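Alpha/beta hydrolase (Streptomyces albidoflavus, PDB 6KSU) probably acts as the penicillin-binding-protein-type cyclase SurE, closing non-ribosomal peptides into macrolactams by heterochiral coupling of their ends. Local coordinates at residues Tyr423-Ser426 with Leu432-Ala435; Leu401-Thr406 with Leu461-Arg466; Leu310-His315 with Leu336-Asp341; Leu92-Val97 with Val289-Thr294; Leu123-Val128 with Phe166-Ala171. All coordinates share one frame; numbering follows the deposited sequence. Where two conformers were deposited one is given.

In the fold
The five contacts illustrate how one chain uses different chemistry in its different parts. Contacts 1 and 2 belong to the same C-terminal antiparallel barrel: contact 1 is a hairpin rung, partly buried and bonded through its backbone, whereas contact 2 spans the barrel interior with hydrocarbon alone; F433 and L425 of contact 1 pack on L461 and V405 of contact 2. Contacts 3, 4 and 5 lie in the beta-lactamase-type region. Contact 3, polar and apolar together, is buried against the large sheet, two of whose strands it joins, and L310 probably hydrogen-bonds to M292 of contact 4, a methionine-rich helix pairing. Contact 5, nearer the surface, links two loops, with V128 touching V93 of contact 4.

Contact 1 (Tyr423-Ser426 with Leu432-Ala435); sequences YRLS and LFVA
S426 and V434 form the hydrogen-bonded pair of an antiparallel hairpin, and their two backbone bonds set its register. The S426 N to V434 O bond, 2.9 Å long, is almost straight at 174°; its companion, V434 N to S426 O, measures 3.1 Å. A water ties the two strands together as well: it donates to R424 O at 2.6 Å and to V434 O, and is also hydrogen-bonded to S426 OG. Weaker CA-H...O contacts run beside these bonds, A435 CA approaching R424 O at 3.2 Å.

Apolar packing occupies the face carrying L425 and A435, which are a non-hydrogen-bonded pair. L425 holds CG anti to the backbone N (chi1 -171°), and its CD1 swings to F433 CD2 at 3.5 Å, the two side chains crossing obliquely. A435 CB meets Y423 CB at 3.6 Å, while the phenol oxygen of Y423 bonds to R417.

The pair is the rung of a hairpin within the closed C-terminal barrel, flanked by strand 413-417 beyond Y423 and L425 and by strand 445-451, where I445 and F449 meet F433.

Contact 2 (Leu401-Thr406 with Leu461-Arg466); sequences LELMVT and LQYGGR
L403 makes the contact with L461 and Y463, reaching inward from strand 401-407 to the strand 458-463 without any backbone pairing between them: the closest CA atoms, those of L403 and L461, stand 9.4 Å apart. From L403 a single methyl does the work. CD2 lies 4.0 Å from Y463 CE2, approaching the ring obliquely, and 4.3 Å from L461 CD2, so one branch of the leucine touches both partners. The leucine and the tyrosine come at each other from opposite directions. Y463 holds its ring between its backbone N and carbonyl carbon (chi1 76°), which brings CE2 toward L403.

Just past Y463 the chain reverses in a type I' turn, closed by Y463 N to R466 O at 3.1 Å and R466 N to Y463 O at 3.0 Å. R466 NE forms a salt bridge with D140, which lies outside the barrel. L415 packs on L403 and Y396 on L461.

With only carbon atoms meeting across it, this part of the barrel core is held by hydrophobic packing and shape, and it imposes no directional bond on the strands.

Contact 3 (Leu310-His315 with Leu336-Asp341); sequences LGLMRH and LRIHPD
M313 places its CG between the backbone N and the carbonyl carbon (chi1 80°) and then runs extended, which carries CE across to R337; the arginine bends at chi2 (-69°) to bring its flat group beneath that methyl. CE stands 3.5 Å above the guanidinium plane, offset toward its rim, and 3.7 Å from R337 NH2, so the methyl lies over one face of the charged group.

H315 lies beside the same group, its CE1 4.0 Å from R337 NH2, with the imidazole and guanidinium planes almost perpendicular. A water joins them, 2.7 Å from H315 ND1 and accepting from R337 NE at 2.8 Å. R337 NH1 donates to L336 O at 2.8 Å, from above the carbonyl plane, and forms a salt bridge with D326. The other imidazole nitrogen, H315 NE2, bonds to L304 O. A separate apolar contact joins L312 CD2 to I338 CD1 at 4.0 Å, their side chains crossing at about a right angle.

Strand 322-329 lies between strands 313-315 and 332-339 in the central sheet of the beta-lactamase/penicillin-binding-protein-type fold, so the contact spans it. F87 of helix 85-98 packs on L312 and I338, and M292 of helix 286-293 on L312.

Contact 4 (Leu92-Val97 with Val289-Thr294); sequences LVMQFV and VLAMRT
M94 and M292 mark the nearest approach of two helical segments, their CA atoms 8.2 Å apart, a separation that leaves the meeting to side chains. Residues 92-97 lie within helix 85-98, whereas 289-294 takes in the last residues of helix 286-293; T294 is the first to leave helical backbone angles. At that end T294 OG1 donates to L290 O at 2.5 Å, from above the carbonyl plane, so the hydroxyl adds to the backbone bonds that finish the helix, among them T294 N to A291 O at 3.1 Å.

M94 carries the contact from its side. Its side chain is directed toward the other helix and bends at both chi2 (-52°) and chi3 (-84°), folding so that two separate places on it touch the partner. Its terminal methyl, CE, reaches A291 CB at 3.6 Å. Nearer the backbone, its CG lies 3.8 Å from M292 CG and 3.9 Å from M292 SD. The two methionines slide past one another in opposite directions, so they meet alongside each other and the methyl of M94 passes on to the alanine. M292 bends only at chi3, and it also packs on F87, A90 and E91 of helix 85-98, while its backbone bonds to L310.

The small A291 accommodates the folded end of M94, and M292 CG and SD lie beside CG of M94. The chemistry across the interface is thus aliphatic and thioether packing between two helices of the beta-lactamase-type region, with no hydrogen bond between the two segments.

Contact 5 (Leu123-Val128 with Phe166-Ala171); sequences LGTATV and FPPGLA
T125 OG1 touches P168 across the contact; its hydrogen bond to P122 O holds this hydroxyl within its own loop, while the proline packs against it. The partner loop is a type II beta turn running from P167 to L170, with P168 and G169 at its corners; the positive phi of G169 (109°) belongs to that turn. Its closing bond, L170 N to P167 O at 3.3 Å, is weak. On the other side, residues 123-125 make a short 3-10 segment, followed by A126, whose N bonds back to L123 O at 3.1 Å. The chain then reaches T127, the N-cap of helix 128-132, whose side chain caps a backbone N of that helix.

P168 supplies the second loop's side of the contact. Its ring projects from the turn toward the other loop, and two residues receive it. With chi1 at 86° the hydroxyl of T125 faces the proline, and the two side chains cross at about a right angle. A126 offers its methyl beside the same ring. Because T125 is exposed and A126 buried, the proline lies across the border between solvent and interior.

The packing joins the loop ahead of helix 128-132 to the one ahead of helix 176-189, within the beta-lactamase-type region. F166 and A171, at the ends of the second loop, rest on L460 of the C-terminal barrel. At the centre of the contact P168 CG sits 3.7 Å from T125 OG1 and 3.8 Å from A126 CB.

Contact 1 (Tyr423-Ser426 with Leu432-Ala435)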
# COMPACT_ATOMS: atom_id res chain seq x y z
N TYR A 423 -1.10 -25.14 10.36
CA TYR A 423 0.18 -24.60 10.82
C TYR A 423 0.40 -24.98 12.29
O TYR A 423 -0.54 -24.95 13.10
CB TYR A 423 0.24 -23.06 10.69
CG TYR A 423 -0.01 -22.40 9.33
CD1 TYR A 423 1.02 -21.75 8.64
CD2 TYR A 423 -1.28 -22.36 8.79
CE1 TYR A 423 0.78 -21.12 7.41
CE2 TYR A 423 -1.54 -21.71 7.57
CZ TYR A 423 -0.51 -21.11 6.89
OH TYR A 423 -0.79 -20.49 5.70
N ARG A 424 1.62 -25.35 12.64
CA ARG A 424 1.95 -25.47 14.06
C ARG A 424 2.13 -24.07 14.65
O ARG A 424 2.88 -23.24 14.11
CB ARG A 424 3.20 -26.32 14.28
CG ARG A 424 3.20 -27.67 13.55
CD ARG A 424 4.09 -28.69 14.27
NE ARG A 424 3.60 -28.93 15.64
CZ ARG A 424 3.09 -30.08 16.09
NH1 ARG A 424 2.99 -31.15 15.29
NH2 ARG A 424 2.68 -30.17 17.35
N LEU A 425 1.44 -23.80 15.76
CA LEU A 425 1.38 -22.46 16.35
C LEU A 425 2.25 -22.40 17.60
O LEU A 425 1.97 -23.08 18.58
CB LEU A 425 -0.07 -22.10 16.72
CG LEU A 425 -0.35 -20.65 17.15
CD1 LEU A 425 0.12 -19.67 16.06
CD2 LEU A 425 -1.81 -20.48 17.38
N SER A 426 3.30 -21.60 17.55
CA SER A 426 4.15 -21.37 18.71
C SER A 426 3.81 -20.02 19.31
O SER A 426 3.85 -19.00 18.60
CB SER A 426 5.63 -21.40 18.36
OG SER A 426 6.03 -22.69 18.03
N LEU A 432 3.58 -12.42 20.84
CA LEU A 432 3.97 -12.81 19.49
C LEU A 432 3.61 -14.27 19.23
O LEU A 432 3.38 -15.07 20.14
CB LEU A 432 5.47 -12.61 19.29
CG LEU A 432 5.90 -11.21 18.87
CD1 LEU A 432 7.24 -10.83 19.52
CD2 LEU A 432 5.99 -11.15 17.36
N PHE A 433 3.57 -14.63 17.94
CA PHE A 433 3.39 -16.02 17.57
C PHE A 433 3.99 -16.25 16.20
O PHE A 433 3.99 -15.36 15.34
CB PHE A 433 1.91 -16.43 17.54
CG PHE A 433 1.14 -15.89 16.37
CD1 PHE A 433 0.29 -14.80 16.54
CD2 PHE A 433 1.23 -16.48 15.11
CE1 PHE A 433 -0.45 -14.32 15.48
CE2 PHE A 433 0.51 -15.98 14.05
CZ PHE A 433 -0.33 -14.91 14.23
N VAL A 434 4.46 -17.47 16.01
CA VAL A 434 4.92 -17.95 14.71
C VAL A 434 4.13 -19.21 14.38
O VAL A 434 4.03 -20.12 15.21
CB VAL A 434 6.43 -18.22 14.74
CG1 VAL A 434 6.88 -18.91 13.45
CG2 VAL A 434 7.17 -16.93 14.96
N ALA A 435 3.55 -19.24 13.18
CA ALA A 435 2.81 -20.40 12.68
C ALA A 435 3.65 -21.02 11.57
O ALA A 435 3.87 -20.39 10.53
CB ALA A 435 1.43 -20.00 12.16
O HOH W 1 5.03 -22.90 15.47

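Contact 2 (Leu401-Thr406 with Leu461-Arg466)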
# COMPACT_ATOMS: atom_id res chain seq x y z
N LEU A 401 -12.09 -13.65 4.99
CA LEU A 401 -10.93 -14.45 5.34
C LEU A 401 -10.99 -14.86 6.80
O LEU A 401 -11.29 -14.04 7.68
CB LEU A 401 -9.64 -13.68 5.04
CG LEU A 401 -9.67 -12.87 3.72
CD1 LEU A 401 -8.51 -11.87 3.60
CD2 LEU A 401 -9.71 -13.81 2.51
N GLU A 402 -10.71 -16.12 7.08
CA GLU A 402 -10.83 -16.62 8.44
C GLU A 402 -9.69 -17.57 8.76
O GLU A 402 -9.12 -18.21 7.88
CB GLU A 402 -12.19 -17.31 8.68
CG GLU A 402 -12.53 -18.41 7.69
CD GLU A 402 -13.97 -18.86 7.83
OE1 GLU A 402 -14.64 -18.41 8.79
OE2 GLU A 402 -14.44 -19.64 6.97
N LEU A 403 -9.37 -17.63 10.05
CA LEU A 403 -8.33 -18.49 10.57
C LEU A 403 -8.89 -19.11 11.84
O LEU A 403 -9.74 -18.51 12.51
CB LEU A 403 -7.06 -17.66 10.83
CG LEU A 403 -5.66 -18.03 10.35
CD1 LEU A 403 -5.71 -18.51 8.90
CD2 LEU A 403 -4.75 -16.80 10.48
N MET A 404 -8.44 -20.32 12.19
CA MET A 404 -8.89 -20.94 13.43
C MET A 404 -7.71 -21.36 14.29
O MET A 404 -6.74 -21.94 13.78
CB MET A 404 -9.79 -22.14 13.17
CG MET A 404 -11.04 -21.80 12.36
SD MET A 404 -12.29 -23.09 12.49
CE MET A 404 -11.71 -23.97 13.93
N VAL A 405 -7.77 -21.04 15.57
CA VAL A 405 -6.79 -21.52 16.52
C VAL A 405 -7.40 -22.72 17.20
O VAL A 405 -8.39 -22.59 17.93
CB VAL A 405 -6.38 -20.45 17.53
CG1 VAL A 405 -5.56 -21.09 18.65
CG2 VAL A 405 -5.59 -19.36 16.83
N THR A 406 -6.84 -23.88 16.95
CA THR A 406 -7.35 -25.13 17.46
C THR A 406 -6.28 -25.81 18.29
O THR A 406 -5.19 -25.28 18.50
CB THR A 406 -7.81 -26.05 16.32
OG1 THR A 406 -6.65 -26.55 15.63
CG2 THR A 406 -8.70 -25.29 15.35
N LEU A 461 -6.03 -11.07 16.47
CA LEU A 461 -4.82 -11.59 15.86
C LEU A 461 -4.45 -10.65 14.71
O LEU A 461 -5.29 -10.34 13.87
CB LEU A 461 -5.09 -13.02 15.38
CG LEU A 461 -4.15 -13.92 14.58
CD1 LEU A 461 -4.64 -15.38 14.73
CD2 LEU A 461 -4.00 -13.52 13.09
N GLN A 462 -3.20 -10.16 14.69
CA GLN A 462 -2.77 -9.42 13.52
C GLN A 462 -1.43 -9.93 12.99
O GLN A 462 -0.56 -10.35 13.75
CB GLN A 462 -2.75 -7.88 13.78
CG GLN A 462 -1.79 -7.36 14.80
CD GLN A 462 -1.95 -5.87 15.04
OE1 GLN A 462 -1.16 -5.28 15.77
NE2 GLN A 462 -2.97 -5.25 14.44
N TYR A 463 -1.32 -9.89 11.66
CA TYR A 463 -0.15 -10.28 10.87
C TYR A 463 -0.30 -9.68 9.48
O TYR A 463 -1.42 -9.50 8.99
CB TYR A 463 0.00 -11.81 10.74
CG TYR A 463 -0.96 -12.47 9.76
CD1 TYR A 463 -0.54 -12.83 8.47
CD2 TYR A 463 -2.28 -12.77 10.12
CE1 TYR A 463 -1.39 -13.46 7.57
CE2 TYR A 463 -3.16 -13.39 9.22
CZ TYR A 463 -2.70 -13.74 7.94
OH TYR A 463 -3.53 -14.36 7.03
N GLY A 464 0.84 -9.43 8.82
CA GLY A 464 0.81 -8.74 7.53
C GLY A 464 0.03 -7.43 7.56
O GLY A 464 -0.57 -7.03 6.56
N GLY A 465 0.01 -6.77 8.72
CA GLY A 465 -0.73 -5.53 8.90
C GLY A 465 -2.24 -5.64 8.86
O GLY A 465 -2.91 -4.61 8.93
N ARG A 466 -2.81 -6.83 8.76
CA ARG A 466 -4.26 -6.98 8.91
C ARG A 466 -4.59 -7.48 10.31
O ARG A 466 -3.80 -8.20 10.92
CB ARG A 466 -4.83 -7.96 7.88
CG ARG A 466 -5.24 -7.28 6.57
CD ARG A 466 -4.03 -7.08 5.66
NE ARG A 466 -4.41 -6.82 4.28
CZ ARG A 466 -3.55 -6.43 3.34
NH1 ARG A 466 -2.27 -6.27 3.67
NH2 ARG A 466 -3.96 -6.19 2.09

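Contact 3 (Leu310-His315 with Leu336-Asp341)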
# COMPACT_ATOMS: atom_id res chain seq x y z
N LEU A 310 -1.02 9.36 7.51
CA LEU A 310 -2.16 9.54 6.61
C LEU A 310 -1.67 9.25 5.19
O LEU A 310 -1.15 10.12 4.51
CB LEU A 310 -2.74 10.95 6.75
CG LEU A 310 -2.91 11.44 8.20
CD1 LEU A 310 -3.45 12.88 8.24
CD2 LEU A 310 -3.82 10.50 8.99
N GLY A 311 -1.83 8.01 4.76
CA GLY A 311 -1.46 7.61 3.42
C GLY A 311 0.02 7.35 3.20
O GLY A 311 0.41 7.08 2.07
N LEU A 312 0.84 7.45 4.24
CA LEU A 312 2.23 7.02 4.22
C LEU A 312 2.49 6.07 5.38
O LEU A 312 1.96 6.27 6.47
CB LEU A 312 3.16 8.21 4.32
CG LEU A 312 3.26 9.15 3.11
CD1 LEU A 312 3.69 10.51 3.60
CD2 LEU A 312 4.24 8.60 2.06
N MET A 313 3.30 5.05 5.13
CA MET A 313 3.88 4.22 6.18
C MET A 313 5.31 4.67 6.46
O MET A 313 5.94 5.36 5.66
CB MET A 313 3.87 2.73 5.77
CG MET A 313 5.01 2.33 4.82
SD MET A 313 4.78 0.70 4.07
CE MET A 313 6.13 0.62 2.90
N ARG A 314 5.84 4.24 7.61
CA ARG A 314 7.19 4.55 8.06
C ARG A 314 8.01 3.28 8.24
O ARG A 314 7.54 2.32 8.87
CB ARG A 314 7.14 5.33 9.39
CG ARG A 314 8.50 5.58 10.01
CD ARG A 314 8.38 6.52 11.19
NE ARG A 314 7.64 5.92 12.30
CZ ARG A 314 8.15 5.06 13.17
NH1 ARG A 314 9.42 4.68 13.05
NH2 ARG A 314 7.40 4.58 14.14
N HIS A 315 9.22 3.26 7.67
CA HIS A 315 10.22 2.23 7.93
C HIS A 315 11.43 2.91 8.56
O HIS A 315 11.97 3.87 8.00
CB HIS A 315 10.62 1.52 6.63
CG HIS A 315 9.58 0.59 6.10
ND1 HIS A 315 9.75 -0.15 4.94
CD2 HIS A 315 8.34 0.28 6.55
CE1 HIS A 315 8.66 -0.87 4.71
NE2 HIS A 315 7.79 -0.63 5.68
N LEU A 336 7.34 3.33 -3.60
CA LEU A 336 7.66 4.74 -3.42
C LEU A 336 8.33 4.93 -2.07
O LEU A 336 7.92 4.32 -1.07
CB LEU A 336 6.40 5.62 -3.50
CG LEU A 336 6.57 7.07 -3.02
CD1 LEU A 336 7.55 7.83 -3.91
CD2 LEU A 336 5.24 7.75 -3.03
N ARG A 337 9.36 5.79 -2.03
CA ARG A 337 10.09 6.02 -0.79
C ARG A 337 10.54 7.47 -0.74
O ARG A 337 11.10 7.98 -1.71
CB ARG A 337 11.32 5.11 -0.66
CG ARG A 337 10.98 3.65 -0.51
CD ARG A 337 10.32 3.34 0.85
NE ARG A 337 10.18 1.91 1.08
CZ ARG A 337 9.20 1.16 0.57
NH1 ARG A 337 8.24 1.72 -0.17
NH2 ARG A 337 9.14 -0.15 0.83
N ILE A 338 10.32 8.11 0.42
CA ILE A 338 10.57 9.54 0.61
C ILE A 338 11.37 9.73 1.88
O ILE A 338 11.03 9.17 2.93
CB ILE A 338 9.25 10.32 0.72
CG1 ILE A 338 8.34 10.08 -0.48
CG2 ILE A 338 9.52 11.77 0.97
CD1 ILE A 338 6.93 10.52 -0.25
N HIS A 339 12.43 10.53 1.81
CA HIS A 339 13.15 10.95 3.01
C HIS A 339 13.07 12.46 3.07
O HIS A 339 13.91 13.14 2.47
CB HIS A 339 14.60 10.49 3.02
CG HIS A 339 15.27 10.67 4.35
ND1 HIS A 339 15.72 11.89 4.81
CD2 HIS A 339 15.56 9.78 5.33
CE1 HIS A 339 16.28 11.74 5.99
NE2 HIS A 339 16.19 10.47 6.33
N PRO A 340 12.10 13.02 3.80
CA PRO A 340 11.90 14.48 3.73
C PRO A 340 13.14 15.27 4.09
O PRO A 340 13.45 16.27 3.41
CB PRO A 340 10.76 14.72 4.71
CG PRO A 340 10.08 13.40 4.82
CD PRO A 340 11.13 12.37 4.69
N ASP A 341 13.89 14.84 5.10
CA ASP A 341 14.92 15.74 5.60
C ASP A 341 16.10 15.83 4.64
O ASP A 341 16.69 16.91 4.48
CB ASP A 341 15.36 15.33 7.01
CG ASP A 341 14.34 15.73 8.06
OD1 ASP A 341 13.28 16.29 7.69
OD2 ASP A 341 14.58 15.50 9.26
O HOH W 2 11.56 0.29 2.93

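Contact 4 (Leu92-Val97 with Val289-Thr294)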
# COMPACT_ATOMS: atom_id res chain seq x y z
N LEU A 92 -5.10 13.76 -2.22
CA LEU A 92 -6.33 14.39 -2.65
C LEU A 92 -7.20 14.77 -1.46
O LEU A 92 -7.69 15.90 -1.36
CB LEU A 92 -7.06 13.43 -3.59
CG LEU A 92 -8.35 13.96 -4.20
CD1 LEU A 92 -8.08 15.30 -4.84
CD2 LEU A 92 -8.86 12.95 -5.22
N VAL A 93 -7.37 13.83 -0.51
CA VAL A 93 -8.17 14.10 0.68
C VAL A 93 -7.57 15.26 1.47
O VAL A 93 -8.29 16.15 1.96
CB VAL A 93 -8.28 12.82 1.55
CG1 VAL A 93 -8.88 13.15 2.90
CG2 VAL A 93 -9.09 11.77 0.87
N MET A 94 -6.24 15.28 1.60
CA MET A 94 -5.61 16.34 2.37
C MET A 94 -5.79 17.71 1.72
O MET A 94 -5.84 18.72 2.43
CB MET A 94 -4.13 16.05 2.58
CG MET A 94 -3.83 14.89 3.50
SD MET A 94 -4.68 14.94 5.12
CE MET A 94 -3.54 15.97 6.02
N GLN A 95 -5.89 17.78 0.38
CA GLN A 95 -6.18 19.05 -0.27
C GLN A 95 -7.50 19.64 0.21
O GLN A 95 -7.59 20.85 0.48
CB GLN A 95 -6.25 18.89 -1.78
CG GLN A 95 -4.97 19.05 -2.53
CD GLN A 95 -5.23 18.94 -4.01
OE1 GLN A 95 -6.32 18.54 -4.42
NE2 GLN A 95 -4.25 19.33 -4.82
N PHE A 96 -8.54 18.80 0.30
CA PHE A 96 -9.86 19.29 0.68
C PHE A 96 -9.86 19.76 2.13
O PHE A 96 -10.54 20.73 2.47
CB PHE A 96 -10.91 18.21 0.44
CG PHE A 96 -11.30 18.08 -0.99
CD1 PHE A 96 -12.32 18.86 -1.52
CD2 PHE A 96 -10.60 17.23 -1.83
CE1 PHE A 96 -12.65 18.78 -2.85
CE2 PHE A 96 -10.92 17.14 -3.18
CZ PHE A 96 -11.95 17.91 -3.69
N VAL A 97 -9.09 19.09 2.97
CA VAL A 97 -8.94 19.50 4.36
C VAL A 97 -8.35 20.90 4.42
O VAL A 97 -8.86 21.78 5.12
CB VAL A 97 -8.07 18.47 5.11
CG1 VAL A 97 -7.57 19.01 6.45
CG2 VAL A 97 -8.84 17.15 5.24
N VAL A 289 1.51 17.96 4.59
CA VAL A 289 2.67 17.09 4.41
C VAL A 289 3.09 16.48 5.74
O VAL A 289 3.38 15.27 5.84
CB VAL A 289 3.83 17.89 3.78
CG1 VAL A 289 5.14 17.22 4.04
CG2 VAL A 289 3.63 18.01 2.30
N LEU A 290 3.16 17.31 6.79
CA LEU A 290 3.60 16.83 8.09
C LEU A 290 2.58 15.87 8.69
O LEU A 290 2.95 14.87 9.31
CB LEU A 290 3.84 18.01 9.03
CG LEU A 290 4.28 17.62 10.45
CD1 LEU A 290 5.60 16.86 10.44
CD2 LEU A 290 4.35 18.84 11.37
N ALA A 291 1.29 16.14 8.47
CA ALA A 291 0.25 15.24 8.94
C ALA A 291 0.32 13.86 8.27
O ALA A 291 0.22 12.82 8.94
CB ALA A 291 -1.11 15.89 8.71
N MET A 292 0.48 13.83 6.93
CA MET A 292 0.61 12.56 6.21
C MET A 292 1.76 11.73 6.74
O MET A 292 1.69 10.49 6.75
CB MET A 292 0.81 12.83 4.72
CG MET A 292 -0.40 13.46 4.12
SD MET A 292 -0.39 13.50 2.34
CE MET A 292 -0.18 11.73 1.99
N ARG A 293 2.82 12.40 7.19
CA ARG A 293 4.03 11.81 7.73
C ARG A 293 3.91 11.45 9.22
O ARG A 293 4.68 10.62 9.70
CB ARG A 293 5.18 12.80 7.54
CG ARG A 293 6.54 12.25 7.73
CD ARG A 293 7.57 13.04 6.95
NE ARG A 293 7.87 14.39 7.42
CZ ARG A 293 7.91 15.47 6.63
NH1 ARG A 293 7.62 15.38 5.34
NH2 ARG A 293 8.21 16.65 7.14
N THR A 294 3.00 12.08 9.96
CA THR A 294 2.96 11.88 11.41
C THR A 294 2.22 10.59 11.75
O THR A 294 1.02 10.47 11.48
CB THR A 294 2.32 13.08 12.11
OG1 THR A 294 3.05 14.26 11.77
CG2 THR A 294 2.36 12.90 13.64

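Contact 5 (Leu123-Val128 with Phe166-Ala171)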
# COMPACT_ATOMS: atom_id res chain seq x y z
N LEU A 123 -20.19 2.36 11.57
CA LEU A 123 -19.12 2.93 10.78
C LEU A 123 -19.27 4.44 10.69
O LEU A 123 -18.28 5.14 10.43
CB LEU A 123 -19.08 2.27 9.39
CG LEU A 123 -18.15 2.73 8.25
CD1 LEU A 123 -16.66 2.51 8.52
CD2 LEU A 123 -18.53 2.06 6.94
N GLY A 124 -20.47 4.96 10.95
CA GLY A 124 -20.71 6.39 10.94
C GLY A 124 -19.94 7.15 12.00
O GLY A 124 -19.83 8.37 11.90
N THR A 125 -19.42 6.45 13.01
CA THR A 125 -18.65 7.09 14.06
C THR A 125 -17.15 7.09 13.79
O THR A 125 -16.40 7.70 14.57
CB THR A 125 -18.94 6.41 15.41
OG1 THR A 125 -18.09 5.28 15.59
CG2 THR A 125 -20.39 5.95 15.47
N ALA A 126 -16.69 6.44 12.72
CA ALA A 126 -15.29 6.54 12.34
C ALA A 126 -15.03 7.86 11.61
O ALA A 126 -15.95 8.55 11.19
CB ALA A 126 -14.88 5.34 11.47
N THR A 127 -13.75 8.20 11.44
CA THR A 127 -13.34 9.48 10.87
C THR A 127 -12.43 9.33 9.66
O THR A 127 -11.71 8.34 9.49
CB THR A 127 -12.64 10.32 11.93
OG1 THR A 127 -11.44 9.68 12.35
CG2 THR A 127 -13.57 10.51 13.16
N VAL A 128 -12.46 10.36 8.81
CA VAL A 128 -11.49 10.49 7.73
C VAL A 128 -10.06 10.24 8.25
O VAL A 128 -9.28 9.51 7.63
CB VAL A 128 -11.63 11.86 7.05
CG1 VAL A 128 -10.48 12.12 6.07
CG2 VAL A 128 -12.97 11.95 6.33
N PHE A 166 -13.61 -3.92 15.06
CA PHE A 166 -13.49 -3.47 16.44
C PHE A 166 -13.90 -2.00 16.40
O PHE A 166 -14.14 -1.49 15.29
CB PHE A 166 -12.07 -3.66 16.98
CG PHE A 166 -10.99 -3.27 16.02
CD1 PHE A 166 -10.75 -1.94 15.73
CD2 PHE A 166 -10.20 -4.24 15.41
CE1 PHE A 166 -9.77 -1.57 14.84
CE2 PHE A 166 -9.20 -3.88 14.52
CZ PHE A 166 -8.98 -2.55 14.22
N PRO A 167 -14.03 -1.30 17.53
CA PRO A 167 -14.47 0.10 17.45
C PRO A 167 -13.40 0.99 16.86
O PRO A 167 -12.19 0.74 17.03
CB PRO A 167 -14.76 0.46 18.93
CG PRO A 167 -15.01 -0.89 19.57
CD PRO A 167 -14.03 -1.78 18.92
N PRO A 168 -13.78 2.06 16.18
CA PRO A 168 -12.80 2.88 15.44
C PRO A 168 -11.70 3.42 16.35
O PRO A 168 -11.97 4.10 17.34
CB PRO A 168 -13.65 4.01 14.85
CG PRO A 168 -15.05 3.43 14.77
CD PRO A 168 -15.18 2.47 15.91
N GLY A 169 -10.46 3.12 16.00
CA GLY A 169 -9.31 3.69 16.68
C GLY A 169 -8.52 2.73 17.55
O GLY A 169 -7.45 3.11 18.03
N LEU A 170 -9.01 1.50 17.75
CA LEU A 170 -8.38 0.61 18.72
C LEU A 170 -7.14 -0.09 18.15
O LEU A 170 -6.25 -0.46 18.92
CB LEU A 170 -9.41 -0.41 19.23
CG LEU A 170 -9.10 -1.41 20.37
CD1 LEU A 170 -8.48 -2.71 19.85
CD2 LEU A 170 -8.22 -0.80 21.44
N ALA A 171 -7.03 -0.23 16.83
CA ALA A 171 -5.87 -0.93 16.28
C ALA A 171 -5.73 -0.68 14.77
O ALA A 171 -6.71 -0.40 14.07
CB ALA A 171 -5.96 -2.43 16.55